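Long-range contacts in beta-mannosidase (PDB 4CVU), which probably hydrolyses terminal beta-linked mannose residues from the non-reducing ends of oligosaccharides, as a fungal member of glycoside hydrolase family 2: residues 428-433 / 475-480; 230-235 / 471-476. One frame throughout, in Å; residues are numbered along the deposited sequence.

Contact 1 (428-433 / 475-480). With CD (cadmium ion), chain S; CD (cadmium ion), chain R.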
ATOM      1  N   LEU A 428      -9.971 -19.387  24.717  1.00 39.12           N
ATOM      2  CA  LEU A 428      -9.906 -19.944  23.382  1.00 38.49           C
ATOM      3  C   LEU A 428     -11.092 -20.827  23.093  1.00 41.63           C
ATOM      4  O   LEU A 428     -11.591 -21.575  23.960  1.00 40.93           O
ATOM      5  CB  LEU A 428      -8.609 -20.744  23.145  1.00 38.59           C
ATOM      6  CG  LEU A 428      -7.279 -20.001  23.328  1.00 37.72           C
ATOM      7  CD1 LEU A 428      -6.135 -20.932  22.998  1.00 38.29           C
ATOM      8  CD2 LEU A 428      -7.190 -18.740  22.473  1.00 38.43           C
ATOM      9  N   PRO A 429     -11.560 -20.773  21.855  1.00 41.59           N
ATOM     10  CA  PRO A 429     -12.627 -21.690  21.460  1.00 41.71           C
ATOM     11  C   PRO A 429     -12.175 -23.147  21.495  1.00 41.86           C
ATOM     12  O   PRO A 429     -10.979 -23.420  21.368  1.00 41.63           O
ATOM     13  CB  PRO A 429     -12.933 -21.252  20.013  1.00 42.39           C
ATOM     14  CG  PRO A 429     -12.453 -19.854  19.919  1.00 42.39           C
ATOM     15  CD  PRO A 429     -11.279 -19.745  20.847  1.00 41.21           C
ATOM     16  N   ASP A 430     -13.126 -24.070  21.683  1.00 41.83           N
ATOM     17  CA  ASP A 430     -12.861 -25.498  21.723  1.00 41.73           C
ATOM     18  C   ASP A 430     -11.931 -25.970  20.581  1.00 40.31           C
ATOM     19  O   ASP A 430     -11.027 -26.772  20.814  1.00 41.05           O
ATOM     20  CB  ASP A 430     -14.202 -26.317  21.707  1.00 42.73           C
ATOM     21  CG  ASP A 430     -13.983 -27.833  21.478  1.00 43.53           C
ATOM     22  OD1 ASP A 430     -13.301 -28.550  22.288  1.00 45.47           O
ATOM     23  OD2 ASP A 430     -14.506 -28.349  20.464  1.00 47.45           O
ATOM     24  N   TRP A 431     -12.170 -25.499  19.362  1.00 39.59           N
ATOM     25  CA  TRP A 431     -11.410 -25.986  18.233  1.00 40.33           C
ATOM     26  C   TRP A 431      -9.897 -25.722  18.315  1.00 39.59           C
ATOM     27  O   TRP A 431      -9.127 -26.487  17.753  1.00 38.73           O
ATOM     28  CB  TRP A 431     -12.004 -25.527  16.899  1.00 40.01           C
ATOM     29  CG  TRP A 431     -11.894 -24.070  16.592  1.00 39.75           C
ATOM     30  CD1 TRP A 431     -12.817 -23.094  16.862  1.00 39.98           C
ATOM     31  CD2 TRP A 431     -10.829 -23.428  15.895  1.00 39.31           C
ATOM     32  NE1 TRP A 431     -12.376 -21.882  16.394  1.00 39.30           N
ATOM     33  CE2 TRP A 431     -11.159 -22.055  15.797  1.00 40.48           C
ATOM     34  CE3 TRP A 431      -9.617 -23.874  15.349  1.00 39.95           C
ATOM     35  CZ2 TRP A 431     -10.321 -21.127  15.161  1.00 39.86           C
ATOM     36  CZ3 TRP A 431      -8.794 -22.953  14.723  1.00 39.68           C
ATOM     37  CH2 TRP A 431      -9.153 -21.592  14.633  1.00 39.28           C
ATOM     38  N   ILE A 432      -9.477 -24.699  19.058  1.00 39.33           N
ATOM     39  CA  ILE A 432      -8.059 -24.390  19.202  1.00 39.85           C
ATOM     40  C   ILE A 432      -7.410 -25.303  20.262  1.00 38.98           C
ATOM     41  O   ILE A 432      -6.303 -25.778  20.053  1.00 38.51           O
ATOM     42  CB  ILE A 432      -7.824 -22.891  19.535  1.00 38.60           C
ATOM     43  CG1 ILE A 432      -8.267 -22.028  18.362  1.00 39.60           C
ATOM     44  CG2 ILE A 432      -6.347 -22.640  19.838  1.00 40.13           C
ATOM     45  CD1 ILE A 432      -8.117 -20.534  18.573  1.00 39.09           C
ATOM     46  N   TYR A 433      -8.079 -25.508  21.394  1.00 38.08           N
ATOM     47  CA  TYR A 433      -7.645 -26.501  22.383  1.00 38.03           C
ATOM     48  C   TYR A 433      -7.600 -27.888  21.735  1.00 38.80           C
ATOM     49  O   TYR A 433      -6.749 -28.682  22.063  1.00 38.57           O
ATOM     50  CB  TYR A 433      -8.558 -26.541  23.629  1.00 37.43           C
ATOM     51  CG  TYR A 433      -8.228 -25.501  24.703  1.00 37.30           C
ATOM     52  CD1 TYR A 433      -8.777 -24.219  24.671  1.00 37.27           C
ATOM     53  CD2 TYR A 433      -7.386 -25.812  25.768  1.00 36.79           C
ATOM     54  CE1 TYR A 433      -8.469 -23.264  25.655  1.00 36.70           C
ATOM     55  CE2 TYR A 433      -7.099 -24.875  26.763  1.00 36.77           C
ATOM     56  CZ  TYR A 433      -7.646 -23.598  26.703  1.00 37.15           C
ATOM     57  OH  TYR A 433      -7.364 -22.640  27.677  1.00 36.28           O
ATOM     58  N   LEU A 475     -14.030 -25.954  29.154  1.00 40.79           N
ATOM     59  CA  LEU A 475     -12.650 -26.284  28.758  1.00 40.18           C
ATOM     60  C   LEU A 475     -12.032 -27.458  29.495  1.00 41.62           C
ATOM     61  O   LEU A 475     -11.027 -27.999  29.037  1.00 41.06           O
ATOM     62  CB  LEU A 475     -11.760 -25.054  28.929  1.00 40.61           C
ATOM     63  CG  LEU A 475     -12.049 -23.939  27.915  1.00 40.70           C
ATOM     64  CD1 LEU A 475     -11.261 -22.676  28.257  1.00 41.04           C
ATOM     65  CD2 LEU A 475     -11.699 -24.386  26.512  1.00 40.68           C
ATOM     66  N   ASN A 476     -12.666 -27.883  30.605  1.00 41.93           N
ATOM     67  CA  ASN A 476     -12.058 -28.818  31.551  1.00 41.05           C
ATOM     68  C   ASN A 476     -11.650 -30.174  30.973  1.00 41.21           C
ATOM     69  O   ASN A 476     -10.723 -30.797  31.461  1.00 39.91           O
ATOM     70  CB  ASN A 476     -12.992 -29.077  32.744  1.00 42.89           C
ATOM     71  CG  ASN A 476     -12.255 -29.671  33.906  1.00 42.63           C
ATOM     72  OD1 ASN A 476     -11.403 -29.029  34.510  1.00 42.43           O
ATOM     73  ND2 ASN A 476     -12.539 -30.918  34.194  1.00 43.80           N
ATOM     74  N   HIS A 477     -12.347 -30.615  29.933  1.00 40.62           N
ATOM     75  CA  HIS A 477     -12.092 -31.931  29.357  1.00 42.60           C
ATOM     76  C   HIS A 477     -10.903 -32.024  28.408  1.00 43.20           C
ATOM     77  O   HIS A 477     -10.580 -33.114  27.943  1.00 42.28           O
ATOM     78  CB  HIS A 477     -13.321 -32.366  28.562  1.00 44.25           C
ATOM     79  CG  HIS A 477     -13.495 -31.626  27.287  1.00 45.22           C
ATOM     80  ND1 HIS A 477     -13.038 -32.118  26.081  1.00 47.34           N
ATOM     81  CD2 HIS A 477     -14.052 -30.424  27.017  1.00 45.59           C
ATOM     82  CE1 HIS A 477     -13.328 -31.261  25.119  1.00 45.80           C
ATOM     83  NE2 HIS A 477     -13.935 -30.227  25.662  1.00 46.84           N
ATOM     84  N   HIS A 478     -10.316 -30.871  28.056  1.00 41.35           N
ATOM     85  CA  HIS A 478      -9.179 -30.840  27.143  1.00 39.96           C
ATOM     86  C   HIS A 478      -7.917 -31.314  27.812  1.00 38.82           C
ATOM     87  O   HIS A 478      -7.494 -30.720  28.810  1.00 39.30           O
ATOM     88  CB  HIS A 478      -8.979 -29.421  26.611  1.00 38.52           C
ATOM     89  CG  HIS A 478     -10.004 -29.022  25.609  1.00 38.59           C
ATOM     90  ND1 HIS A 478     -10.063 -29.594  24.359  1.00 39.95           N
ATOM     91  CD2 HIS A 478     -11.024 -28.144  25.671  1.00 39.20           C
ATOM     92  CE1 HIS A 478     -11.047 -29.049  23.674  1.00 40.05           C
ATOM     93  NE2 HIS A 478     -11.670 -28.192  24.456  1.00 40.38           N
ATOM     94  N   ALA A 479      -7.291 -32.359  27.258  1.00 39.28           N
ATOM     95  CA  ALA A 479      -6.020 -32.860  27.832  1.00 39.58           C
ATOM     96  C   ALA A 479      -4.879 -31.836  27.807  1.00 41.74           C
ATOM     97  O   ALA A 479      -3.999 -31.857  28.676  1.00 40.48           O
ATOM     98  CB  ALA A 479      -5.589 -34.131  27.145  1.00 40.13           C
ATOM     99  N   SER A 480      -4.923 -30.914  26.838  1.00 40.93           N
ATOM    100  CA  SER A 480      -3.888 -29.861  26.730  1.00 40.36           C
ATOM    101  C   SER A 480      -3.943 -28.825  27.873  1.00 39.40           C
ATOM    102  O   SER A 480      -2.949 -28.173  28.167  1.00 40.65           O
ATOM    103  CB  SER A 480      -4.045 -29.155  25.397  1.00 39.06           C
ATOM    104  OG  SER A 480      -5.118 -28.256  25.494  1.00 40.87           O
TER
HETATM  105 CD    CD S1014     -15.224 -28.312  24.115  1.00 76.45          CD
HETATM  106 CD    CD R1013     -13.603 -30.430  20.355  1.00 52.77          CD
HETATM  107  O   HOH W   1     -14.099 -26.253  24.816  1.00 35.19           O
HETATM  108  O   HOH W   2     -14.743 -30.931  18.630  1.00 40.86           O
HETATM  109  O   HOH W   3     -14.136 -32.285  22.044  1.00 37.39           O
HETATM  110  O   HOH W   4     -17.055 -29.191  22.376  1.00 53.53           O

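Contact 2 (230-235 / 471-476). With MAN (alpha-D-mannopyranose), chain E.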
ATOM      1  N   ASN A 230     -23.587 -27.129  27.356  1.00 46.48           N
ATOM      2  CA  ASN A 230     -22.198 -27.155  27.827  1.00 46.24           C
ATOM      3  C   ASN A 230     -21.987 -28.445  28.661  1.00 46.39           C
ATOM      4  O   ASN A 230     -22.909 -28.916  29.332  1.00 49.00           O
ATOM      5  CB  ASN A 230     -21.916 -25.922  28.699  1.00 44.38           C
ATOM      6  CG  ASN A 230     -20.441 -25.732  29.005  1.00 43.02           C
ATOM      7  OD1 ASN A 230     -19.588 -26.263  28.308  1.00 43.40           O
ATOM      8  ND2 ASN A 230     -20.134 -24.935  30.032  1.00 42.73           N
ATOM      9  N   THR A 231     -20.777 -28.998  28.634  1.00 46.93           N
ATOM     10  CA  THR A 231     -20.497 -30.287  29.290  1.00 46.22           C
ATOM     11  C   THR A 231     -19.123 -30.272  29.965  1.00 45.93           C
ATOM     12  O   THR A 231     -18.106 -30.040  29.308  1.00 46.38           O
ATOM     13  CB  THR A 231     -20.559 -31.428  28.261  1.00 47.30           C
ATOM     14  OG1 THR A 231     -21.892 -31.524  27.708  1.00 46.02           O
ATOM     15  CG2 THR A 231     -20.188 -32.766  28.902  1.00 49.50           C
ATOM     16  N   ASP A 232     -19.108 -30.493  31.280  1.00 44.41           N
ATOM     17  CA  ASP A 232     -17.874 -30.562  32.065  1.00 43.34           C
ATOM     18  C   ASP A 232     -17.533 -32.030  32.248  1.00 42.98           C
ATOM     19  O   ASP A 232     -18.298 -32.769  32.901  1.00 44.11           O
ATOM     20  CB  ASP A 232     -18.066 -29.853  33.409  1.00 42.50           C
ATOM     21  CG  ASP A 232     -16.776 -29.813  34.267  1.00 44.76           C
ATOM     22  OD1 ASP A 232     -15.850 -30.647  34.063  1.00 41.57           O
ATOM     23  OD2 ASP A 232     -16.724 -28.950  35.194  1.00 44.58           O
ATOM     24  N   ILE A 233     -16.415 -32.458  31.655  1.00 41.67           N
ATOM     25  CA  ILE A 233     -15.836 -33.788  31.898  1.00 41.78           C
ATOM     26  C   ILE A 233     -14.576 -33.569  32.707  1.00 42.18           C
ATOM     27  O   ILE A 233     -13.692 -32.742  32.305  1.00 40.61           O
ATOM     28  CB  ILE A 233     -15.457 -34.530  30.612  1.00 42.32           C
ATOM     29  CG1 ILE A 233     -16.643 -34.618  29.619  1.00 42.46           C
ATOM     30  CG2 ILE A 233     -14.948 -35.922  30.939  1.00 43.40           C
ATOM     31  CD1 ILE A 233     -17.849 -35.369  30.135  1.00 44.15           C
ATOM     32  N   ASP A 234     -14.498 -34.242  33.845  1.00 41.00           N
ATOM     33  CA  ASP A 234     -13.355 -34.111  34.754  1.00 42.22           C
ATOM     34  C   ASP A 234     -12.819 -35.518  34.981  1.00 44.22           C
ATOM     35  O   ASP A 234     -13.481 -36.348  35.621  1.00 44.25           O
ATOM     36  CB  ASP A 234     -13.776 -33.462  36.071  1.00 41.91           C
ATOM     37  CG  ASP A 234     -12.596 -32.946  36.893  1.00 42.96           C
ATOM     38  OD1 ASP A 234     -11.449 -32.792  36.370  1.00 43.11           O
ATOM     39  OD2 ASP A 234     -12.816 -32.677  38.079  1.00 43.78           O
ATOM     40  N   ILE A 235     -11.675 -35.803  34.370  1.00 41.36           N
ATOM     41  CA  ILE A 235     -10.997 -37.064  34.553  1.00 44.55           C
ATOM     42  C   ILE A 235      -9.806 -36.815  35.463  1.00 44.83           C
ATOM     43  O   ILE A 235      -8.907 -36.024  35.133  1.00 44.91           O
ATOM     44  CB  ILE A 235     -10.540 -37.663  33.235  1.00 43.98           C
ATOM     45  CG1 ILE A 235     -11.760 -37.912  32.340  1.00 45.23           C
ATOM     46  CG2 ILE A 235      -9.830 -38.962  33.510  1.00 45.28           C
ATOM     47  CD1 ILE A 235     -11.418 -38.399  30.961  1.00 47.53           C
ATOM     48  N   ASN A 471     -16.721 -21.020  31.235  1.00 42.85           N
ATOM     49  CA  ASN A 471     -15.462 -21.377  30.568  1.00 41.43           C
ATOM     50  C   ASN A 471     -14.666 -22.493  31.261  1.00 40.89           C
ATOM     51  O   ASN A 471     -14.134 -23.365  30.566  1.00 39.17           O
ATOM     52  CB  ASN A 471     -14.632 -20.145  30.346  1.00 40.33           C
ATOM     53  CG  ASN A 471     -15.221 -19.261  29.276  1.00 39.77           C
ATOM     54  OD1 ASN A 471     -15.211 -19.605  28.093  1.00 39.69           O
ATOM     55  ND2 ASN A 471     -15.759 -18.109  29.689  1.00 40.77           N
ATOM     56  N   VAL A 472     -14.603 -22.493  32.599  1.00 40.88           N
ATOM     57  CA  VAL A 472     -13.973 -23.610  33.346  1.00 41.10           C
ATOM     58  C   VAL A 472     -14.654 -24.946  33.017  1.00 42.43           C
ATOM     59  O   VAL A 472     -13.972 -25.953  32.739  1.00 41.87           O
ATOM     60  CB  VAL A 472     -13.957 -23.378  34.870  1.00 42.81           C
ATOM     61  CG1 VAL A 472     -13.726 -24.685  35.616  1.00 44.59           C
ATOM     62  CG2 VAL A 472     -12.873 -22.382  35.264  1.00 41.65           C
ATOM     63  N   ARG A 473     -15.989 -24.956  33.033  1.00 42.90           N
ATOM     64  CA  ARG A 473     -16.764 -26.164  32.662  1.00 44.73           C
ATOM     65  C   ARG A 473     -16.557 -26.564  31.203  1.00 43.68           C
ATOM     66  O   ARG A 473     -16.351 -27.753  30.907  1.00 43.50           O
ATOM     67  CB  ARG A 473     -18.273 -25.992  32.941  1.00 44.69           C
ATOM     68  CG  ARG A 473     -18.642 -25.966  34.413  1.00 45.25           C
ATOM     69  CD  ARG A 473     -20.112 -25.590  34.631  1.00 45.33           C
ATOM     70  NE  ARG A 473     -21.067 -26.646  34.240  1.00 46.17           N
ATOM     71  CZ  ARG A 473     -21.224 -27.798  34.898  1.00 46.18           C
ATOM     72  NH1 ARG A 473     -20.474 -28.086  35.968  1.00 45.05           N
ATOM     73  NH2 ARG A 473     -22.130 -28.681  34.487  1.00 46.31           N
ATOM     74  N   ARG A 474     -16.608 -25.569  30.313  1.00 42.63           N
ATOM     75  CA  ARG A 474     -16.434 -25.792  28.863  1.00 42.74           C
ATOM     76  C   ARG A 474     -15.093 -26.445  28.521  1.00 41.46           C
ATOM     77  O   ARG A 474     -15.046 -27.368  27.719  1.00 41.36           O
ATOM     78  CB  ARG A 474     -16.605 -24.471  28.084  1.00 43.29           C
ATOM     79  CG  ARG A 474     -16.426 -24.575  26.562  1.00 43.10           C
ATOM     80  CD  ARG A 474     -16.726 -23.257  25.825  1.00 41.42           C
ATOM     81  NE  ARG A 474     -15.792 -22.202  26.185  1.00 41.22           N
ATOM     82  CZ  ARG A 474     -14.598 -22.009  25.609  1.00 40.41           C
ATOM     83  NH1 ARG A 474     -14.192 -22.779  24.608  1.00 39.31           N
ATOM     84  NH2 ARG A 474     -13.813 -21.036  26.033  1.00 40.41           N
ATOM     85  N   LEU A 475     -14.030 -25.954  29.154  1.00 40.79           N
ATOM     86  CA  LEU A 475     -12.650 -26.284  28.758  1.00 40.18           C
ATOM     87  C   LEU A 475     -12.032 -27.458  29.495  1.00 41.62           C
ATOM     88  O   LEU A 475     -11.027 -27.999  29.037  1.00 41.06           O
ATOM     89  CB  LEU A 475     -11.760 -25.054  28.929  1.00 40.61           C
ATOM     90  CG  LEU A 475     -12.049 -23.939  27.915  1.00 40.70           C
ATOM     91  CD1 LEU A 475     -11.261 -22.676  28.257  1.00 41.04           C
ATOM     92  CD2 LEU A 475     -11.699 -24.386  26.512  1.00 40.68           C
ATOM     93  N   ASN A 476     -12.666 -27.883  30.605  1.00 41.93           N
ATOM     94  CA  ASN A 476     -12.058 -28.818  31.551  1.00 41.05           C
ATOM     95  C   ASN A 476     -11.650 -30.174  30.973  1.00 41.21           C
ATOM     96  O   ASN A 476     -10.723 -30.797  31.461  1.00 39.91           O
ATOM     97  CB  ASN A 476     -12.992 -29.077  32.744  1.00 42.89           C
ATOM     98  CG  ASN A 476     -12.255 -29.671  33.906  1.00 42.63           C
ATOM     99  OD1 ASN A 476     -11.403 -29.029  34.510  1.00 42.43           O
ATOM    100  ND2 ASN A 476     -12.539 -30.918  34.194  1.00 43.80           N
TER
HETATM  101  C1  MAN E  10     -24.912 -22.729  38.334  1.00 50.39           C
HETATM  102  C2  MAN E  10     -26.308 -22.479  37.809  1.00 51.78           C
HETATM  103  C3  MAN E  10     -27.045 -23.807  37.693  1.00 50.69           C
HETATM  104  C4  MAN E  10     -26.197 -24.846  36.935  1.00 51.01           C
HETATM  105  C5  MAN E  10     -24.750 -24.881  37.402  1.00 49.76           C
HETATM  106  C6  MAN E  10     -23.897 -25.771  36.505  1.00 51.99           C
HETATM  107  O2  MAN E  10     -26.231 -21.888  36.518  1.00 52.06           O
HETATM  108  O3  MAN E  10     -28.251 -23.597  36.985  1.00 51.20           O
HETATM  109  O4  MAN E  10     -26.699 -26.152  37.142  1.00 48.92           O
HETATM  110  O5  MAN E  10     -24.216 -23.603  37.453  1.00 46.86           O
HETATM  111  O6  MAN E  10     -23.936 -25.374  35.154  1.00 53.40           O
HETATM  112  O   HOH W   5     -17.265 -28.472  26.604  1.00 51.58           O
HETATM  113  O   HOH W   6     -15.283 -30.119  29.862  1.00 48.65           O
HETATM  114  O   HOH W   7     -10.444 -33.919  32.535  1.00 44.12           O

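Contact 1 (428-433 / 475-480)
Asp430 OD1 is shared by two cadmium ions, and one of them links it to His477: this ion lies 2.7 Å from Asp430 OD1 and 2.8 Å from His477 NE2, in the plane of the imidazole at its edge. CG of Asp430 is anti to the backbone N (chi1 169°), on the side from which the carboxylate reaches the ions. The second ion takes both carboxylate oxygens, with the shorter bond, 2.3 Å, to Asp430 OD2; Asp434 joins this site. Two waters bind each ion, and one of those on the first is also hydrogen-bonded to His478 NE2 at 3.1 Å. Beside the metal site, aromatic and apolar groups carry the contact. The His478 ring lies between Tyr433 CB, over the centre of one face and 3.4 Å from the ring centroid, and His477 CE1, nearer the rim of the other; its ND1 is bonded to Asp437. Leu475 CD2 sits over a face of the Tyr433 ring, 3.9 Å from the centroid, in a CH-pi contact, while Ser480 OG meets the ring edge 3.3 Å from Tyr433 CD2. The phenol OH bonds to Ser445. The contact packs the first turn of helix 430-439 against the loop joining helix 458-475 to strand 481-485, beside parallel strands 442-446 and 481-485 of the family's expected catalytic beta/alpha barrel; Ser480 pairs through its backbone with Leu443.

Contact 2 (230-235 / 471-476)
Asn476 turns its amide steeply against the carboxylate of Asp234, the two planes 72° apart. Its ND2 lies 3.1 Å from Asp234 OD1, which is in the plane of the amide but is approached from above the carboxylate. The same nitrogen donates to Ile233 O at 2.9 Å, again from above the carbonyl plane, so one ND2 grips a backbone carbonyl and a side chain of neighbouring strand residues; Asn476 OD1 bonds to Ser529. Arg473 presents a face rather than an N-H to Asp232: carboxylate and guanidinium stand 67° apart, and the long salt bridge of 3.9 Å between Asp232 OD2 and Arg473 NH1 is one of charge alone. Asp232 CB lies over one guanidinium face, and C6 of a glycan mannose over the other, 3.6 Å above the plane. Arg473's N-H groups serve Asn528, Asp259 and Ser257. An alanine in place of Arg473 would probably leave Asp232 and Asp259 without their positive mate and open a gap beside the mannose. Asn230 OD1 rests 3.5 Å from Arg474 CB. A water donates to both Thr231 O and Arg474 O, spanning two backbone acceptors. Chemically the joint is largely polar: several acceptors are met by the Asn476 amide or by water, and Arg473 probably eases the charge of Asp232.

How the contacts relate
Contacts 1 and 2 have centres about 9 Å apart and share Leu475 and Asn476, at the end of helix 458-475. Along the chain, segment 230-235 comes first, then 428-433, and 471-480 serves both, its two shared residues facing different partners. Direct touches join the contacts: Arg474 NH1 lies 2.9 Å from Leu428 O, a probable hydrogen bond, and His477 CB lies 3.7 Å from Ile233 CB. Contact 1 stays within the barrel; contact 2 ties it to strand 227-237 of the antiparallel, probably Ig-like beta-sandwich domain that precedes the barrel. The end of helix 458-475 thus faces both the rest of the barrel and the neighbouring beta domain.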